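Local coordinates for lipoate-protein ligase 1 (PDB 5T8U) that belongs to the lipoate-protein ligase family and holds lipoic acid in a pocket of its lipoyl protein ligase A/B catalytic domain, at residues L13-N18 and E53-L58; F57-N62 and C107-N112; R92-G97 and G153-K158. All blocks are in the same frame, centred on the assembly; numbering follows the deposited sequence.

The three interactions all reach one mixed sheet of the ligase domain. Interaction 1 pairs strand 13-17 with strand 55-59, and interaction 2 pairs strand 55-59 with strand 105-112. The two share Phe57 and Leu58, and their centres lie about 7 Å apart. Interaction 3 sets the loop 92-97 against strand 150-159, two strands beyond 105-112; its centre is about 12 Å from that of interaction 2 and about 18 Å from that of interaction 1. Along the chain interaction 1 closes before interaction 3 opens, while the segments of interactions 2 and 3 alternate. Interactions 2 and 3 both touch lipoic acid, so the pocket is built by parts far apart in sequence.

Interaction 1 of 3, residues L13-N18 and E53-L58; sequences LVLVSN and EPILFL
Phe57 and Leu15 sit side by side on one face of the sheet, and the ring of Phe57 turns its edge to the neighbouring strand. CG of Phe57 is anti to the backbone N (chi1 168°), which lays the ring alongside Leu15 and Ser17. Its CD1 meets Leu15 O at 3.3 Å, near the ring plane. Further along the same edge, CE1 touches CB of Ser17 at 3.6 Å. OG of Ser17 is bonded to Asn25. Leu15 reaches back the other way. Its CD1 packs on CG2 of Ile55 at 3.8 Å, and the two side chains cross obliquely. Leu13 and Ile55 meet more loosely on this face, CB to CG1. The other face carries Val14, Val16, Leu56 and Leu58, with helix 213-227 packed on Val14, Leu56 and Leu58.

The backbones are joined by five hydrogen bonds, the first given by Leu13 N to Pro54 O and the last by Ser17 N to Leu58 O. The straightest is Leu15 N to Leu56 O, 2.8 Å with an angle of 172°, nearly along the C=O axis. Leu58 N binds Leu15 O at 2.9 Å, in the carbonyl plane. That oxygen also receives the CA-H of Phe57. The strands run 4.7 Å apart at closest approach, at 17°. This is a regular parallel strand pair in the mixed sheet of the lipoyl protein ligase domain.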
loop_
_atom_site.group_PDB
_atom_site.type_symbol
_atom_site.label_atom_id
_atom_site.label_comp_id
_atom_site.label_asym_id
_atom_site.label_seq_id
_atom_site.Cartn_x
_atom_site.Cartn_y
_atom_site.Cartn_z
ATOM N N LEU A 13 19.657 -0.224 -0.888
ATOM C CA LEU A 13 19.483 -1.527 -0.263
ATOM C C LEU A 13 18.461 -2.356 -1.026
ATOM O O LEU A 13 17.450 -1.834 -1.511
ATOM C CB LEU A 13 19.028 -1.395 1.195
ATOM C CG LEU A 13 20.085 -1.078 2.253
ATOM C CD1 LEU A 13 19.411 -0.792 3.587
ATOM C CD2 LEU A 13 21.073 -2.225 2.396
ATOM N N VAL A 14 18.734 -3.655 -1.112
ATOM C CA VAL A 14 17.821 -4.636 -1.685
ATOM C C VAL A 14 17.562 -5.678 -0.605
ATOM O O VAL A 14 18.480 -6.405 -0.201
ATOM C CB VAL A 14 18.392 -5.283 -2.952
ATOM C CG1 VAL A 14 17.355 -6.180 -3.610
ATOM C CG2 VAL A 14 18.880 -4.217 -3.924
ATOM N N LEU A 15 16.322 -5.749 -0.134
ATOM C CA LEU A 15 15.925 -6.634 0.949
ATOM C C LEU A 15 14.923 -7.653 0.424
ATOM O O LEU A 15 14.111 -7.348 -0.458
ATOM C CB LEU A 15 15.314 -5.838 2.109
ATOM C CG LEU A 15 16.027 -4.529 2.462
ATOM C CD1 LEU A 15 15.307 -3.818 3.599
ATOM C CD2 LEU A 15 17.483 -4.775 2.821
ATOM N N VAL A 16 14.986 -8.865 0.967
ATOM C CA VAL A 16 14.143 -9.969 0.531
ATOM C C VAL A 16 13.605 -10.686 1.759
ATOM O O VAL A 16 14.301 -10.810 2.774
ATOM C CB VAL A 16 14.921 -10.949 -0.375
ATOM C CG1 VAL A 16 14.046 -12.133 -0.774
ATOM C CG2 VAL A 16 15.438 -10.228 -1.609
ATOM N N SER A 17 12.364 -11.154 1.667
ATOM C CA SER A 17 11.750 -11.976 2.700
ATOM C C SER A 17 11.258 -13.264 2.057
ATOM O O SER A 17 10.400 -13.228 1.169
ATOM C CB SER A 17 10.595 -11.242 3.381
ATOM O OG SER A 17 9.883 -12.110 4.245
ATOM N N ASN A 18 11.809 -14.396 2.497
ATOM C CA ASN A 18 11.346 -15.689 2.013
ATOM C C ASN A 18 10.096 -16.170 2.735
ATOM O O ASN A 18 9.484 -17.149 2.291
ATOM C CB ASN A 18 12.455 -16.736 2.151
ATOM C CG ASN A 18 13.554 -16.556 1.125
ATOM O OD1 ASN A 18 13.334 -16.735 -0.073
ATOM N ND2 ASN A 18 14.748 -16.212 1.589
ATOM N N GLU A 53 19.009 6.336 2.062
ATOM C CA GLU A 53 19.094 5.965 0.658
ATOM C C GLU A 53 17.895 5.123 0.248
ATOM O O GLU A 53 17.105 4.684 1.089
ATOM C CB GLU A 53 20.396 5.200 0.407
ATOM C CG GLU A 53 21.656 6.015 0.624
ATOM C CD GLU A 53 21.869 7.060 -0.452
ATOM O OE1 GLU A 53 21.553 8.243 -0.204
ATOM O OE2 GLU A 53 22.346 6.698 -1.548
ATOM N N PRO A 54 17.724 4.873 -1.051
ATOM C CA PRO A 54 16.569 4.090 -1.503
ATOM C C PRO A 54 16.612 2.649 -1.015
ATOM O O PRO A 54 17.678 2.081 -0.764
ATOM C CB PRO A 54 16.671 4.153 -3.033
ATOM C CG PRO A 54 17.545 5.325 -3.321
ATOM C CD PRO A 54 18.508 5.393 -2.185
ATOM N N ILE A 55 15.423 2.058 -0.891
ATOM C CA ILE A 55 15.263 0.659 -0.512
ATOM C C ILE A 55 14.274 0.002 -1.460
ATOM O O ILE A 55 13.224 0.576 -1.776
ATOM C CB ILE A 55 14.774 0.505 0.944
ATOM C CG1 ILE A 55 15.838 1.021 1.909
ATOM C CG2 ILE A 55 14.411 -0.954 1.246
ATOM C CD1 ILE A 55 15.454 0.942 3.372
ATOM N N LEU A 56 14.607 -1.209 -1.902
ATOM C CA LEU A 56 13.678 -2.084 -2.602
ATOM C C LEU A 56 13.529 -3.363 -1.794
ATOM O O LEU A 56 14.526 -4.019 -1.488
ATOM C CB LEU A 56 14.163 -2.407 -4.018
ATOM C CG LEU A 56 13.427 -3.550 -4.726
ATOM C CD1 LEU A 56 11.932 -3.275 -4.808
ATOM C CD2 LEU A 56 14.003 -3.778 -6.112
ATOM N N PHE A 57 12.293 -3.717 -1.453
ATOM C CA PHE A 57 12.008 -4.895 -0.643
ATOM C C PHE A 57 11.032 -5.788 -1.394
ATOM O O PHE A 57 9.932 -5.351 -1.747
ATOM C CB PHE A 57 11.441 -4.493 0.721
ATOM C CG PHE A 57 10.866 -5.639 1.504
ATOM C CD1 PHE A 57 11.587 -6.807 1.674
ATOM C CD2 PHE A 57 9.609 -5.542 2.083
ATOM C CE1 PHE A 57 11.066 -7.863 2.395
ATOM C CE2 PHE A 57 9.082 -6.595 2.810
ATOM C CZ PHE A 57 9.814 -7.758 2.965
ATOM N N LEU A 58 11.432 -7.036 -1.628
ATOM C CA LEU A 58 10.645 -7.982 -2.409
ATOM C C LEU A 58 10.102 -9.078 -1.504
ATOM O O LEU A 58 10.802 -9.557 -0.607
ATOM C CB LEU A 58 11.489 -8.589 -3.530
ATOM C CG LEU A 58 11.845 -7.590 -4.631
ATOM C CD1 LEU A 58 13.162 -7.951 -5.303
ATOM C CD2 LEU A 58 10.722 -7.522 -5.651
#

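Interaction 2 of 3, residues F57-N62 and C107-N112; sequences FLWRNN and CFTFLN. With LPA (lipoic acid), chain C.
Part of the lipoic acid pocket is formed here, where strand 55-59 runs antiparallel to strand 105-112. Trp59 and Cys107 face each other as a hydrogen-bonded pair and both belong to that pocket. CG of Trp59 takes the crowded position between the backbone N and the carbonyl carbon (chi1 44°). This folds the indole beside the neighbouring strand. CB of Cys107 lies over the six-membered ring, 3.6 Å from its centroid. Its SG stands over the same ring, in a Cys sulfur-aromatic contact. SG is anti to the carbonyl carbon, and ND2 of Asn61 comes within 3.3 Å of it. OD1 of Asn61 is bonded to Asn25 in helix 22-34.

The indole is also fixed at its edge. NE1 of Trp59 donates to OG1 of Thr109 at 2.8 Å, with the oxygen close to the ring plane. OG1 is also bonded to Glu29 of helix 22-34, so this buried hydroxyl joins the tryptophan to a helix covering the sheet. One face of the Phe57 ring meets CD1 of Trp59, offset toward the rim. Phe57, Trp59, Cys107 and Thr109 lie on one face of the mixed sheet of the ligase domain. Leu58 and Phe108, a non-hydrogen-bonded pair, occupy the other, where CD2 of Leu58 packs on CB of Phe108.

Between the backbones, Trp59 N binds Cys107 O at 3.0 Å, and Cys107 N binds Trp59 O nearly along its C=O axis. Phe57 N meets a lone pair of Thr109 O, while the return bond from Thr109 N is weak. The far end of the indole reaches the ligand, with CH2 of Trp59 3.8 Å from S8 of lipoic acid. SG of Cys107 is 4.0 Å from C8 of lipoic acid.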
loop_
_atom_site.group_PDB
_atom_site.type_symbol
_atom_site.label_atom_id
_atom_site.label_comp_id
_atom_site.label_asym_id
_atom_site.label_seq_id
_atom_site.Cartn_x
_atom_site.Cartn_y
_atom_site.Cartn_z
ATOM N N PHE A 57 12.293 -3.717 -1.453
ATOM C CA PHE A 57 12.008 -4.895 -0.643
ATOM C C PHE A 57 11.032 -5.788 -1.394
ATOM O O PHE A 57 9.932 -5.351 -1.747
ATOM C CB PHE A 57 11.441 -4.493 0.721
ATOM C CG PHE A 57 10.866 -5.639 1.504
ATOM C CD1 PHE A 57 11.587 -6.807 1.674
ATOM C CD2 PHE A 57 9.609 -5.542 2.083
ATOM C CE1 PHE A 57 11.066 -7.863 2.395
ATOM C CE2 PHE A 57 9.082 -6.595 2.810
ATOM C CZ PHE A 57 9.814 -7.758 2.965
ATOM N N LEU A 58 11.432 -7.036 -1.628
ATOM C CA LEU A 58 10.645 -7.982 -2.409
ATOM C C LEU A 58 10.102 -9.078 -1.504
ATOM O O LEU A 58 10.802 -9.557 -0.607
ATOM C CB LEU A 58 11.489 -8.589 -3.530
ATOM C CG LEU A 58 11.845 -7.590 -4.631
ATOM C CD1 LEU A 58 13.162 -7.951 -5.303
ATOM C CD2 LEU A 58 10.722 -7.522 -5.651
ATOM N N TRP A 59 8.852 -9.475 -1.738
ATOM C CA TRP A 59 8.208 -10.449 -0.867
ATOM C C TRP A 59 7.004 -11.044 -1.578
ATOM O O TRP A 59 6.431 -10.436 -2.483
ATOM C CB TRP A 59 7.795 -9.816 0.468
ATOM C CG TRP A 59 7.140 -8.459 0.346
ATOM C CD1 TRP A 59 7.718 -7.304 -0.101
ATOM C CD2 TRP A 59 5.792 -8.117 0.700
ATOM N NE1 TRP A 59 6.815 -6.272 -0.059
ATOM C CE2 TRP A 59 5.626 -6.744 0.431
ATOM C CE3 TRP A 59 4.710 -8.838 1.213
ATOM C CZ2 TRP A 59 4.423 -6.079 0.657
ATOM C CZ3 TRP A 59 3.517 -8.174 1.440
ATOM C CH2 TRP A 59 3.383 -6.810 1.160
ATOM N N ARG A 60 6.632 -12.251 -1.159
ATOM C CA ARG A 60 5.481 -12.953 -1.708
ATOM C C ARG A 60 4.625 -13.479 -0.566
ATOM O O ARG A 60 5.116 -13.716 0.540
ATOM C CB ARG A 60 5.913 -14.109 -2.621
ATOM C CG ARG A 60 6.680 -13.671 -3.859
ATOM C CD ARG A 60 7.541 -14.798 -4.405
ATOM N NE ARG A 60 6.749 -15.946 -4.838
ATOM C CZ ARG A 60 7.264 -17.117 -5.201
ATOM N NH1 ARG A 60 8.577 -17.307 -5.181
ATOM N NH2 ARG A 60 6.465 -18.104 -5.582
ATOM N N ASN A 61 3.336 -13.658 -0.845
ATOM C CA ASN A 61 2.383 -14.111 0.156
ATOM C C ASN A 61 1.512 -15.214 -0.424
ATOM O O ASN A 61 1.217 -15.231 -1.622
ATOM C CB ASN A 61 1.492 -12.964 0.650
ATOM C CG ASN A 61 2.270 -11.690 0.897
ATOM O OD1 ASN A 61 2.882 -11.514 1.949
ATOM N ND2 ASN A 61 2.244 -10.790 -0.076
ATOM N N ASN A 62 1.101 -16.132 0.443
ATOM C CA ASN A 62 0.210 -17.214 0.046
ATOM C C ASN A 62 -1.206 -16.657 -0.113
ATOM O O ASN A 62 -1.438 -15.444 -0.089
ATOM C CB ASN A 62 0.284 -18.351 1.062
ATOM C CG ASN A 62 0.724 -19.663 0.436
ATOM O OD1 ASN A 62 0.346 -19.983 -0.691
ATOM N ND2 ASN A 62 1.532 -20.424 1.165
ATOM N N CYS A 107 5.370 -8.995 -4.712
ATOM C CA CYS A 107 5.074 -7.748 -4.021
ATOM C C CYS A 107 6.366 -6.962 -3.852
ATOM O O CYS A 107 7.356 -7.490 -3.331
ATOM C CB CYS A 107 4.431 -7.996 -2.649
ATOM S SG CYS A 107 2.813 -8.801 -2.701
ATOM N N PHE A 108 6.345 -5.704 -4.288
ATOM C CA PHE A 108 7.494 -4.817 -4.207
ATOM C C PHE A 108 7.183 -3.657 -3.272
ATOM O O PHE A 108 6.038 -3.202 -3.179
ATOM C CB PHE A 108 7.880 -4.278 -5.593
ATOM C CG PHE A 108 6.827 -3.410 -6.223
ATOM C CD1 PHE A 108 6.821 -2.041 -6.012
ATOM C CD2 PHE A 108 5.846 -3.960 -7.031
ATOM C CE1 PHE A 108 5.855 -1.236 -6.592
ATOM C CE2 PHE A 108 4.877 -3.161 -7.614
ATOM C CZ PHE A 108 4.883 -1.797 -7.395
ATOM N N THR A 109 8.216 -3.179 -2.581
ATOM C CA THR A 109 8.083 -2.068 -1.643
ATOM C C THR A 109 9.281 -1.145 -1.827
ATOM O O THR A 109 10.407 -1.507 -1.471
ATOM C CB THR A 109 7.998 -2.564 -0.200
ATOM O OG1 THR A 109 6.879 -3.448 -0.060
ATOM C CG2 THR A 109 7.847 -1.395 0.773
ATOM N N PHE A 110 9.036 0.037 -2.384
ATOM C CA PHE A 110 10.058 1.067 -2.500
ATOM C C PHE A 110 9.959 2.012 -1.308
ATOM O O PHE A 110 8.874 2.518 -1.000
ATOM C CB PHE A 110 9.895 1.855 -3.800
ATOM C CG PHE A 110 10.156 1.054 -5.040
ATOM C CD1 PHE A 110 11.449 0.874 -5.505
ATOM C CD2 PHE A 110 9.110 0.493 -5.751
ATOM C CE1 PHE A 110 11.692 0.142 -6.651
ATOM C CE2 PHE A 110 9.349 -0.239 -6.900
ATOM C CZ PHE A 110 10.643 -0.415 -7.348
ATOM N N LEU A 111 11.086 2.243 -0.640
ATOM C CA LEU A 111 11.175 3.243 0.416
ATOM C C LEU A 111 12.177 4.303 -0.009
ATOM O O LEU A 111 13.263 3.973 -0.498
ATOM C CB LEU A 111 11.593 2.626 1.754
ATOM C CG LEU A 111 10.801 1.408 2.225
ATOM C CD1 LEU A 111 11.315 0.944 3.575
ATOM C CD2 LEU A 111 9.316 1.720 2.301
ATOM N N ASN A 112 11.813 5.573 0.171
ATOM C CA ASN A 112 12.671 6.667 -0.257
ATOM C C ASN A 112 12.612 7.804 0.754
ATOM O O ASN A 112 11.722 7.867 1.603
ATOM C CB ASN A 112 12.271 7.182 -1.645
ATOM C CG ASN A 112 12.470 6.144 -2.730
ATOM O OD1 ASN A 112 11.618 5.280 -2.940
ATOM N ND2 ASN A 112 13.596 6.225 -3.429
HETATM C C1 LPA C . -5.076 -1.016 -5.890
HETATM O O1 LPA C . -5.263 -1.613 -6.983
HETATM C C2 LPA C . -3.707 -1.070 -5.217
HETATM O O2 LPA C . -6.018 -0.374 -5.354
HETATM C C3 LPA C . -3.449 -2.490 -4.723
HETATM C C4 LPA C . -2.276 -2.498 -3.744
HETATM C C5 LPA C . -2.235 -3.853 -3.038
HETATM C C6 LPA C . -1.249 -3.866 -2.040
HETATM S S6 LPA C . -1.568 -4.971 -1.014
HETATM C C7 LPA C . 0.513 -4.317 -2.816
HETATM C C8 LPA C . 1.291 -5.260 -1.792
HETATM S S8 LPA C . 0.148 -5.586 -0.398
#

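Interaction 3 of 3, residues R92-G97 and G153-K158; sequences RFTGGG and GSAFKK. With LPA (lipoic acid), chain C.
Arg92 leaves its backbone with CG in the crowded position between N and the carbonyl carbon (chi1 55°), and CB points toward strand 150-159. The chain then runs extended from CG to NE. CD passes S6 of lipoic acid at 3.8 Å. NE donates to Gly95 O at 3.3 Å, in the guanidinium plane but from above the carbonyl plane. NH1 binds the same oxygen, so two nitrogens grip one carbonyl side-on. NH1 also gives a straighter bond to Gly97 O, 2.8 Å and 173°. These bonds, all in the guanidinium plane, fix the rotation of the group against its own loop. The positive charge would be expected to polarise both carbonyls. The ligand chain lies over one face of the group, with C5 above its centre. NH2 reaches S6 at 3.7 Å and makes a weak hydrogen bond to Ile66 O.

Gly95 to Gly97 belong to the loop joining strand 88-90 to strand 99-101. Gly96 and Gly97, with Gly153 and Ser154 of strand 150-159, line the lipoic acid pocket of the ligase domain. Gly96 has backbone angles suited to glycine, and its CA lies at the edge of the guanidinium, in plane. Gly97 N donates almost straight to O2 of lipoic acid at 3.3 Å. Gly153 and Ser154 meet the ligand chain through their carbonyl oxygens.

Contact between loop and strand is made by packing. CB of Ala155 points at the loop and touches OG1 of Thr94 and Gly95 O, each at 3.3 Å. OG1 itself is hydrogen-bonded to NE2 of His166 in the next strand. The methyl CG2 of Thr94 lies 3.4 Å from Phe156 O and also packs on CB of Lys157. Further out, CD of Lys157 runs past CB of Phe93.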
loop_
_atom_site.group_PDB
_atom_site.type_symbol
_atom_site.label_atom_id
_atom_site.label_comp_id
_atom_site.label_asym_id
_atom_site.label_seq_id
_atom_site.Cartn_x
_atom_site.Cartn_y
_atom_site.Cartn_z
ATOM N N ARG A 92 -4.085 -3.614 5.433
ATOM C CA ARG A 92 -2.821 -2.906 5.333
ATOM C C ARG A 92 -2.969 -1.476 5.846
ATOM O O ARG A 92 -4.063 -1.009 6.174
ATOM C CB ARG A 92 -2.318 -2.913 3.889
ATOM C CG ARG A 92 -3.308 -2.355 2.880
ATOM C CD ARG A 92 -2.744 -2.366 1.471
ATOM N NE ARG A 92 -3.662 -1.739 0.523
ATOM C CZ ARG A 92 -4.638 -2.374 -0.123
ATOM N NH1 ARG A 92 -5.419 -1.706 -0.960
ATOM N NH2 ARG A 92 -4.839 -3.672 0.063
ATOM N N PHE A 93 -1.838 -0.775 5.918
ATOM C CA PHE A 93 -1.801 0.591 6.421
ATOM C C PHE A 93 -1.982 1.636 5.330
ATOM O O PHE A 93 -2.144 2.818 5.649
ATOM C CB PHE A 93 -0.476 0.844 7.149
ATOM C CG PHE A 93 -0.270 -0.029 8.356
ATOM C CD1 PHE A 93 -1.258 -0.148 9.318
ATOM C CD2 PHE A 93 0.910 -0.738 8.523
ATOM C CE1 PHE A 93 -1.073 -0.951 10.429
ATOM C CE2 PHE A 93 1.100 -1.545 9.631
ATOM C CZ PHE A 93 0.108 -1.650 10.584
ATOM N N THR A 94 -1.963 1.236 4.062
ATOM C CA THR A 94 -2.139 2.155 2.951
ATOM C C THR A 94 -3.591 2.129 2.480
ATOM O O THR A 94 -4.421 1.359 2.969
ATOM C CB THR A 94 -1.194 1.795 1.801
ATOM O OG1 THR A 94 -1.508 0.486 1.313
ATOM C CG2 THR A 94 0.254 1.828 2.259
ATOM N N GLY A 95 -3.898 2.990 1.510
ATOM C CA GLY A 95 -5.208 3.014 0.898
ATOM C C GLY A 95 -5.309 2.048 -0.269
ATOM O O GLY A 95 -4.395 1.281 -0.569
ATOM N N GLY A 96 -6.455 2.095 -0.933
ATOM C CA GLY A 96 -6.719 1.278 -2.099
ATOM C C GLY A 96 -7.857 0.310 -1.854
ATOM O O GLY A 96 -8.536 0.345 -0.824
ATOM N N GLY A 97 -8.062 -0.577 -2.831
ATOM C CA GLY A 97 -9.126 -1.551 -2.775
ATOM C C GLY A 97 -8.644 -2.918 -2.313
ATOM O O GLY A 97 -7.455 -3.167 -2.136
ATOM N N GLY A 153 -0.559 -3.262 -9.241
ATOM C CA GLY A 153 -1.381 -2.322 -8.496
ATOM C C GLY A 153 -0.694 -1.805 -7.248
ATOM O O GLY A 153 -0.283 -2.594 -6.393
ATOM N N SER A 154 -0.577 -0.487 -7.119
ATOM C CA SER A 154 0.261 0.119 -6.095
ATOM C C SER A 154 -0.562 0.888 -5.069
ATOM O O SER A 154 -1.731 1.219 -5.284
ATOM C CB SER A 154 1.291 1.055 -6.733
ATOM O OG SER A 154 2.113 0.355 -7.650
ATOM N N ALA A 155 0.083 1.164 -3.936
ATOM C CA ALA A 155 -0.484 1.991 -2.882
ATOM C C ALA A 155 0.664 2.657 -2.136
ATOM O O ALA A 155 1.809 2.197 -2.185
ATOM C CB ALA A 155 -1.362 1.176 -1.924
ATOM N N PHE A 156 0.345 3.748 -1.438
ATOM C CA PHE A 156 1.369 4.632 -0.901
ATOM C C PHE A 156 1.043 5.018 0.534
ATOM O O PHE A 156 -0.109 4.969 0.973
ATOM C CB PHE A 156 1.506 5.899 -1.755
ATOM C CG PHE A 156 1.495 5.634 -3.232
ATOM C CD1 PHE A 156 2.678 5.433 -3.922
ATOM C CD2 PHE A 156 0.300 5.582 -3.930
ATOM C CE1 PHE A 156 2.668 5.188 -5.281
ATOM C CE2 PHE A 156 0.286 5.336 -5.289
ATOM C CZ PHE A 156 1.472 5.138 -5.965
ATOM N N LYS A 157 2.090 5.407 1.261
ATOM C CA LYS A 157 1.961 5.985 2.590
ATOM C C LYS A 157 3.141 6.918 2.816
ATOM O O LYS A 157 4.274 6.599 2.442
ATOM C CB LYS A 157 1.909 4.911 3.683
ATOM C CG LYS A 157 2.026 5.458 5.098
ATOM C CD LYS A 157 1.561 4.437 6.126
ATOM C CE LYS A 157 1.616 4.997 7.539
ATOM N NZ LYS A 157 0.713 6.169 7.726
ATOM N N LYS A 158 2.866 8.071 3.421
ATOM C CA LYS A 158 3.872 9.095 3.654
ATOM C C LYS A 158 4.091 9.277 5.149
ATOM O O LYS A 158 3.160 9.156 5.951
ATOM C CB LYS A 158 3.458 10.432 3.020
ATOM C CG LYS A 158 4.477 11.554 3.178
ATOM C CD LYS A 158 5.732 11.308 2.354
ATOM C CE LYS A 158 6.819 12.319 2.686
ATOM N NZ LYS A 158 7.922 12.307 1.689
HETATM C C1 LPA C . -5.076 -1.016 -5.890
HETATM O O1 LPA C . -5.263 -1.613 -6.983
HETATM C C2 LPA C . -3.707 -1.070 -5.217
HETATM O O2 LPA C . -6.018 -0.374 -5.354
HETATM C C3 LPA C . -3.449 -2.490 -4.723
HETATM C C4 LPA C . -2.276 -2.498 -3.744
HETATM C C5 LPA C . -2.235 -3.853 -3.038
HETATM C C6 LPA C . -1.249 -3.866 -2.040
HETATM S S6 LPA C . -1.568 -4.971 -1.014
HETATM C C7 LPA C . 0.513 -4.317 -2.816
HETATM C C8 LPA C . 1.291 -5.260 -1.792
HETATM S S8 LPA C . 0.148 -5.586 -0.398
#